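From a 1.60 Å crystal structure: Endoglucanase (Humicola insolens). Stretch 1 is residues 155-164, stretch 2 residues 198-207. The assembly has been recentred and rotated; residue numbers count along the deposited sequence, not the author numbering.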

ATOM      1  N   ALA A 155     -12.804 -13.173  11.407  1.00 18.21           N
ATOM      2  CA  ALA A 155     -13.299 -12.300  10.356  1.00 20.94           C
ATOM      3  C   ALA A 155     -14.399 -12.901   9.489  1.00 21.85           C
ATOM      4  O   ALA A 155     -15.119 -12.222   8.763  1.00 17.04           O
ATOM      5  CB  ALA A 155     -12.094 -12.011   9.435  1.00 24.09           C
ATOM      6  N   ARG A 156     -14.525 -14.226   9.572  1.00 20.11           N
ATOM      7  CA  ARG A 156     -15.419 -15.010   8.723  1.00 26.10           C
ATOM      8  C   ARG A 156     -16.829 -14.453   8.667  1.00 23.61           C
ATOM      9  O   ARG A 156     -17.342 -14.079   7.593  1.00 19.66           O
ATOM     10  CB  ARG A 156     -15.417 -16.475   9.189  1.00 22.71           C
ATOM     11  CG  ARG A 156     -16.371 -17.407   8.420  1.00 22.00           C
ATOM     12  CD  ARG A 156     -16.159 -18.854   8.747  1.00 33.46           C
ATOM     13  NE  ARG A 156     -16.506 -19.935   7.870  1.00 37.06           N
ATOM     14  CZ  ARG A 156     -16.683 -20.042   6.574  1.00 36.95           C
ATOM     15  NH1 ARG A 156     -16.557 -18.963   5.821  1.00 42.13           N
ATOM     16  NH2 ARG A 156     -17.022 -21.200   6.015  1.00 35.77           N
ATOM     17  N   GLY A 157     -17.508 -14.376   9.805  1.00 23.96           N
ATOM     18  CA  GLY A 157     -18.869 -13.884   9.951  1.00 23.34           C
ATOM     19  C   GLY A 157     -19.156 -12.568   9.266  1.00 26.04           C
ATOM     20  O   GLY A 157     -19.933 -12.384   8.314  1.00 18.02           O
ATOM     21  N   PRO A 158     -18.455 -11.515   9.707  1.00 21.24           N
ATOM     22  CA  PRO A 158     -18.577 -10.180   9.164  1.00 15.71           C
ATOM     23  C   PRO A 158     -18.179 -10.149   7.690  1.00 16.28           C
ATOM     24  O   PRO A 158     -18.770  -9.398   6.882  1.00 18.27           O
ATOM     25  CB  PRO A 158     -17.638  -9.293  10.017  1.00 19.23           C
ATOM     26  CG  PRO A 158     -17.595 -10.090  11.318  1.00 20.64           C
ATOM     27  CD  PRO A 158     -17.577 -11.553  10.880  1.00 22.65           C
ATOM     28  N   GLN A 159     -17.215 -10.964   7.283  1.00 17.51           N
ATOM     29  CA  GLN A 159     -16.832 -10.888   5.851  1.00 20.20           C
ATOM     30  C   GLN A 159     -17.938 -11.445   4.972  1.00 20.95           C
ATOM     31  O   GLN A 159     -18.231 -10.910   3.889  1.00 19.79           O
ATOM     32  CB  GLN A 159     -15.478 -11.524   5.575  1.00 16.22           C
ATOM     33  CG  GLN A 159     -14.286 -10.731   6.081  1.00 15.45           C
ATOM     34  CD  GLN A 159     -12.993 -11.453   5.728  1.00 17.65           C
ATOM     35  OE1 GLN A 159     -12.965 -12.653   5.524  1.00 19.74           O
ATOM     36  NE2 GLN A 159     -11.908 -10.704   5.643  1.00 16.86           N
ATOM     37  N   GLN A 160     -18.637 -12.478   5.437  1.00 19.49           N
ATOM     38  CA  GLN A 160     -19.765 -13.020   4.674  1.00 20.57           C
ATOM     39  C   GLN A 160     -20.866 -11.985   4.568  1.00 18.11           C
ATOM     40  O   GLN A 160     -21.474 -11.757   3.519  1.00 17.46           O
ATOM     41  CB  GLN A 160     -20.314 -14.306   5.267  1.00 22.41           C
ATOM     42  CG  GLN A 160     -19.351 -15.495   5.224  1.00 27.14           C
ATOM     43  CD  GLN A 160     -19.959 -16.700   5.920  1.00 33.51           C
ATOM     44  OE1 GLN A 160     -20.958 -16.580   6.631  1.00 44.68           O
ATOM     45  NE2 GLN A 160     -19.392 -17.887   5.777  1.00 33.51           N
ATOM     46  N   GLU A 161     -21.123 -11.275   5.684  1.00 17.66           N
ATOM     47  CA  GLU A 161     -22.101 -10.203   5.685  1.00 18.15           C
ATOM     48  C   GLU A 161     -21.670  -9.066   4.752  1.00 20.38           C
ATOM     49  O   GLU A 161     -22.497  -8.510   4.028  1.00 20.25           O
ATOM     50  CB  GLU A 161     -22.310  -9.656   7.108  1.00 20.40           C
ATOM     51  CG  GLU A 161     -23.252  -8.458   7.128  1.00 26.49           C
ATOM     52  CD  GLU A 161     -23.611  -7.998   8.530  1.00 32.47           C
ATOM     53  OE1 GLU A 161     -23.374  -8.769   9.485  1.00 29.68           O
ATOM     54  OE2 GLU A 161     -24.145  -6.878   8.683  1.00 33.32           O
ATOM     55  N   ALA A 162     -20.365  -8.748   4.732  1.00 21.33           N
ATOM     56  CA  ALA A 162     -19.893  -7.701   3.836  1.00 18.84           C
ATOM     57  C   ALA A 162     -20.128  -8.035   2.363  1.00 16.13           C
ATOM     58  O   ALA A 162     -20.577  -7.179   1.595  1.00 16.11           O
ATOM     59  CB  ALA A 162     -18.398  -7.426   3.996  1.00 17.53           C
ATOM     60  N   ILE A 163     -19.781  -9.260   1.985  1.00 17.98           N
ATOM     61  CA  ILE A 163     -19.920  -9.638   0.567  1.00 14.97           C
ATOM     62  C   ILE A 163     -21.399  -9.721   0.172  1.00 18.57           C
ATOM     63  O   ILE A 163     -21.871  -9.239  -0.878  1.00 16.69           O
ATOM     64  CB  ILE A 163     -19.183 -10.946   0.299  1.00 17.85           C
ATOM     65  CG1 ILE A 163     -17.671 -10.826   0.553  1.00 19.40           C
ATOM     66  CG2 ILE A 163     -19.430 -11.303  -1.173  1.00 22.22           C
ATOM     67  CD1 ILE A 163     -16.887 -12.106   0.288  1.00 18.79           C
ATOM     68  N   GLY A 164     -22.192 -10.295   1.106  1.00 20.77           N
ATOM     69  CA  GLY A 164     -23.643 -10.360   0.837  1.00 17.85           C
ATOM     70  C   GLY A 164     -24.192  -8.957   0.646  1.00 15.29           C
ATOM     71  O   GLY A 164     -25.090  -8.740  -0.162  1.00 20.23           O
ATOM     72  N   GLN A 198     -20.450 -24.390  -0.880  1.00 25.96           N
ATOM     73  CA  GLN A 198     -21.168 -24.141   0.360  1.00 24.97           C
ATOM     74  C   GLN A 198     -20.990 -22.681   0.778  1.00 24.11           C
ATOM     75  O   GLN A 198     -21.919 -22.008   1.216  1.00 25.56           O
ATOM     76  CB  GLN A 198     -20.683 -25.089   1.472  1.00 28.98           C
ATOM     77  CG  GLN A 198     -21.448 -24.867   2.792  1.00 24.27           C
ATOM     78  CD  GLN A 198     -22.925 -25.161   2.509  1.00 34.76           C
ATOM     79  OE1 GLN A 198     -23.200 -26.295   2.109  1.00 36.44           O
ATOM     80  NE2 GLN A 198     -23.821 -24.197   2.660  1.00 38.30           N
ATOM     81  N   GLU A 199     -19.740 -22.214   0.628  1.00 25.95           N
ATOM     82  CA  GLU A 199     -19.448 -20.808   0.944  1.00 25.16           C
ATOM     83  C   GLU A 199     -20.259 -19.864   0.089  1.00 21.81           C
ATOM     84  O   GLU A 199     -20.814 -18.874   0.596  1.00 26.10           O
ATOM     85  CB  GLU A 199     -17.956 -20.542   0.798  1.00 27.77           C
ATOM     86  CG  GLU A 199     -17.359 -19.571   1.798  1.00 32.81           C
ATOM     87  CD  GLU A 199     -17.934 -19.604   3.194  1.00 36.59           C
ATOM     88  OE1 GLU A 199     -18.253 -20.662   3.756  1.00 33.97           O
ATOM     89  OE2 GLU A 199     -18.057 -18.477   3.753  1.00 37.28           O
ATOM     90  N   VAL A 200     -20.336 -20.105  -1.224  1.00 21.28           N
ATOM     91  CA  VAL A 200     -21.159 -19.300  -2.113  1.00 17.50           C
ATOM     92  C   VAL A 200     -22.629 -19.400  -1.715  1.00 18.55           C
ATOM     93  O   VAL A 200     -23.319 -18.390  -1.715  1.00 22.64           O
ATOM     94  CB  VAL A 200     -20.912 -19.773  -3.563  1.00 20.34           C
ATOM     95  CG1 VAL A 200     -21.873 -19.133  -4.524  1.00 18.70           C
ATOM     96  CG2 VAL A 200     -19.455 -19.507  -3.962  1.00 20.27           C
ATOM     97  N   ALA A 201     -23.095 -20.628  -1.395  1.00 22.75           N
ATOM     98  CA  ALA A 201     -24.509 -20.710  -1.018  1.00 23.99           C
ATOM     99  C   ALA A 201     -24.767 -19.857   0.235  1.00 21.12           C
ATOM    100  O   ALA A 201     -25.785 -19.158   0.264  1.00 25.72           O
ATOM    101  CB  ALA A 201     -25.015 -22.125  -0.831  1.00 31.11           C
ATOM    102  N   THR A 202     -23.934 -19.945   1.249  1.00 21.45           N
ATOM    103  CA  THR A 202     -24.106 -19.164   2.475  1.00 26.32           C
ATOM    104  C   THR A 202     -24.087 -17.675   2.199  1.00 26.11           C
ATOM    105  O   THR A 202     -24.916 -16.949   2.749  1.00 27.66           O
ATOM    106  CB  THR A 202     -23.011 -19.535   3.483  1.00 26.18           C
ATOM    107  OG1 THR A 202     -23.169 -20.916   3.821  1.00 30.40           O
ATOM    108  CG2 THR A 202     -23.059 -18.670   4.730  1.00 27.67           C
ATOM    109  N   ILE A 203     -23.129 -17.192   1.397  1.00 24.82           N
ATOM    110  CA  ILE A 203     -23.074 -15.786   1.041  1.00 21.56           C
ATOM    111  C   ILE A 203     -24.297 -15.306   0.286  1.00 24.19           C
ATOM    112  O   ILE A 203     -24.759 -14.179   0.521  1.00 25.72           O
ATOM    113  CB  ILE A 203     -21.813 -15.467   0.198  1.00 21.53           C
ATOM    114  CG1 ILE A 203     -20.637 -15.498   1.182  1.00 27.33           C
ATOM    115  CG2 ILE A 203     -21.890 -14.159  -0.563  1.00 21.78           C
ATOM    116  CD1 ILE A 203     -19.302 -15.696   0.513  1.00 23.73           C
ATOM    117  N   LEU A 204     -24.808 -16.097  -0.647  1.00 26.14           N
ATOM    118  CA  LEU A 204     -25.989 -15.703  -1.410  1.00 24.06           C
ATOM    119  C   LEU A 204     -27.229 -15.634  -0.522  1.00 24.89           C
ATOM    120  O   LEU A 204     -28.070 -14.731  -0.675  1.00 28.09           O
ATOM    121  CB  LEU A 204     -26.196 -16.672  -2.582  1.00 26.98           C
ATOM    122  CG  LEU A 204     -25.203 -16.434  -3.738  1.00 24.81           C
ATOM    123  CD1 LEU A 204     -25.399 -17.454  -4.839  1.00 22.92           C
ATOM    124  CD2 LEU A 204     -25.405 -15.038  -4.305  1.00 30.35           C
ATOM    125  N   GLN A 205     -27.341 -16.553   0.445  1.00 28.00           N
ATOM    126  CA  GLN A 205     -28.471 -16.456   1.381  1.00 29.64           C
ATOM    127  C   GLN A 205     -28.454 -15.110   2.104  1.00 33.03           C
ATOM    128  O   GLN A 205     -29.498 -14.469   2.224  1.00 33.55           O
ATOM    129  CB  GLN A 205     -28.450 -17.556   2.425  1.00 31.06           C
ATOM    130  CG  GLN A 205     -28.523 -18.972   1.880  1.00 40.96           C
ATOM    131  CD  GLN A 205     -28.396 -19.983   3.009  1.00 53.67           C
ATOM    132  OE1 GLN A 205     -27.628 -20.947   2.948  1.00 58.84           O
ATOM    133  NE2 GLN A 205     -29.164 -19.752   4.069  1.00 57.55           N
ATOM    134  N   LYS A 206     -27.287 -14.671   2.576  1.00 31.53           N
ATOM    135  CA  LYS A 206     -27.129 -13.393   3.249  1.00 30.90           C
ATOM    136  C   LYS A 206     -27.390 -12.195   2.363  1.00 28.64           C
ATOM    137  O   LYS A 206     -27.956 -11.202   2.862  1.00 35.87           O
ATOM    138  CB  LYS A 206     -25.721 -13.289   3.867  1.00 30.49           C
ATOM    139  CG  LYS A 206     -25.427 -14.518   4.701  1.00 32.33           C
ATOM    140  CD  LYS A 206     -24.329 -14.299   5.717  1.00 31.07           C
ATOM    141  CE  LYS A 206     -23.894 -15.628   6.323  1.00 41.01           C
ATOM    142  NZ  LYS A 206     -25.040 -16.329   6.981  1.00 49.48           N
ATOM    143  N   ALA A 207     -27.156 -12.268   1.064  1.00 25.35           N
ATOM    144  CA  ALA A 207     -27.470 -11.187   0.133  1.00 25.49           C
ATOM    145  C   ALA A 207     -28.991 -11.129  -0.066  1.00 28.60           C
ATOM    146  O   ALA A 207     -29.525 -10.083  -0.406  1.00 33.48           O
ATOM    147  CB  ALA A 207     -26.798 -11.331  -1.228  1.00 21.82           C
TER

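Two helices of one endoglucanase chain, residues 155-164 and 198-207, cross at 61° with their axes 8.1 Å apart at closest approach, burying 432 Å² between them. Three residues cover the most surface: Gln-160 (85 Å²), Ile-203 (68 Å²) and Glu-199 (59 Å²).

Gln-160 points its CA-to-CB bond toward the second helix and, with chi1 m and chi2 t, extends its side chain as a knob into the hole formed by Glu-199, Thr-202, Ile-203 and Lys-206. The amide at its tip meets different neighbours at its two ends. NE2 donates a very short hydrogen bond to Glu-199 (NE2 to OE2, 2.5 Å), whereas OE1 of Gln-160 lies 3.1 Å from CE of Lys-206 and 3.5 Å from CG2 of Thr-202, carbon neighbours that leave these two approaches as packing contacts. Lower on the side chain, CG of Gln-160 packs against CG1 of Ile-203 at 4.2 Å.

Glu-199 starts out sideways to the first helix, but its carboxylate comes nearer, with chi1 at -144°, between the standard wells. Both oxygens are engaged by Arg-156, whose long side chain, t at chi1 through chi3, likewise brings its end closer to the partner helix. NH1 of Arg-156 donates to OE2 of Glu-199 and NH2 of Arg-156 to OE1 of Glu-199, each at 2.6 Å, so the salt bridge is two-pronged; the carboxylate meets the guanidinium at its edge, near its plane. OE2 therefore accepts from both Arg-156 and Gln-160. The two donors converge on this shared acceptor, and NH1 of Arg-156 and NE2 of Gln-160 lie 3.0 Å apart without being hydrogen-bonded to each other.

Ile-203 supplies the apolar part of the contact. Its CG2 lies 3.8 Å from CG2 of Ile-163, and both side chains leave their helices sideways, meeting through their branch methyls.

Beyond this pair the backbones come close at Gly-164, whose CA is 4.0 Å from the CA of Ala-207 and also 4.0 Å from O of Ile-203. A CB on Gly-164 would point toward the second helix and fit tightly, 3.2 Å from both N of Ala-207 and CB of Lys-206; its absence leaves room for this approach. The carbonyl O of Gly-164 receives a CA-H...O contact from CA of Ala-207 at 3.4 Å and lies 3.3 Å from CB of the same Ala-207. The contact thus runs from a charged, hydrogen-bonded cluster at Arg-156 and Glu-199 to close backbone packing at Gly-164 and Ala-207.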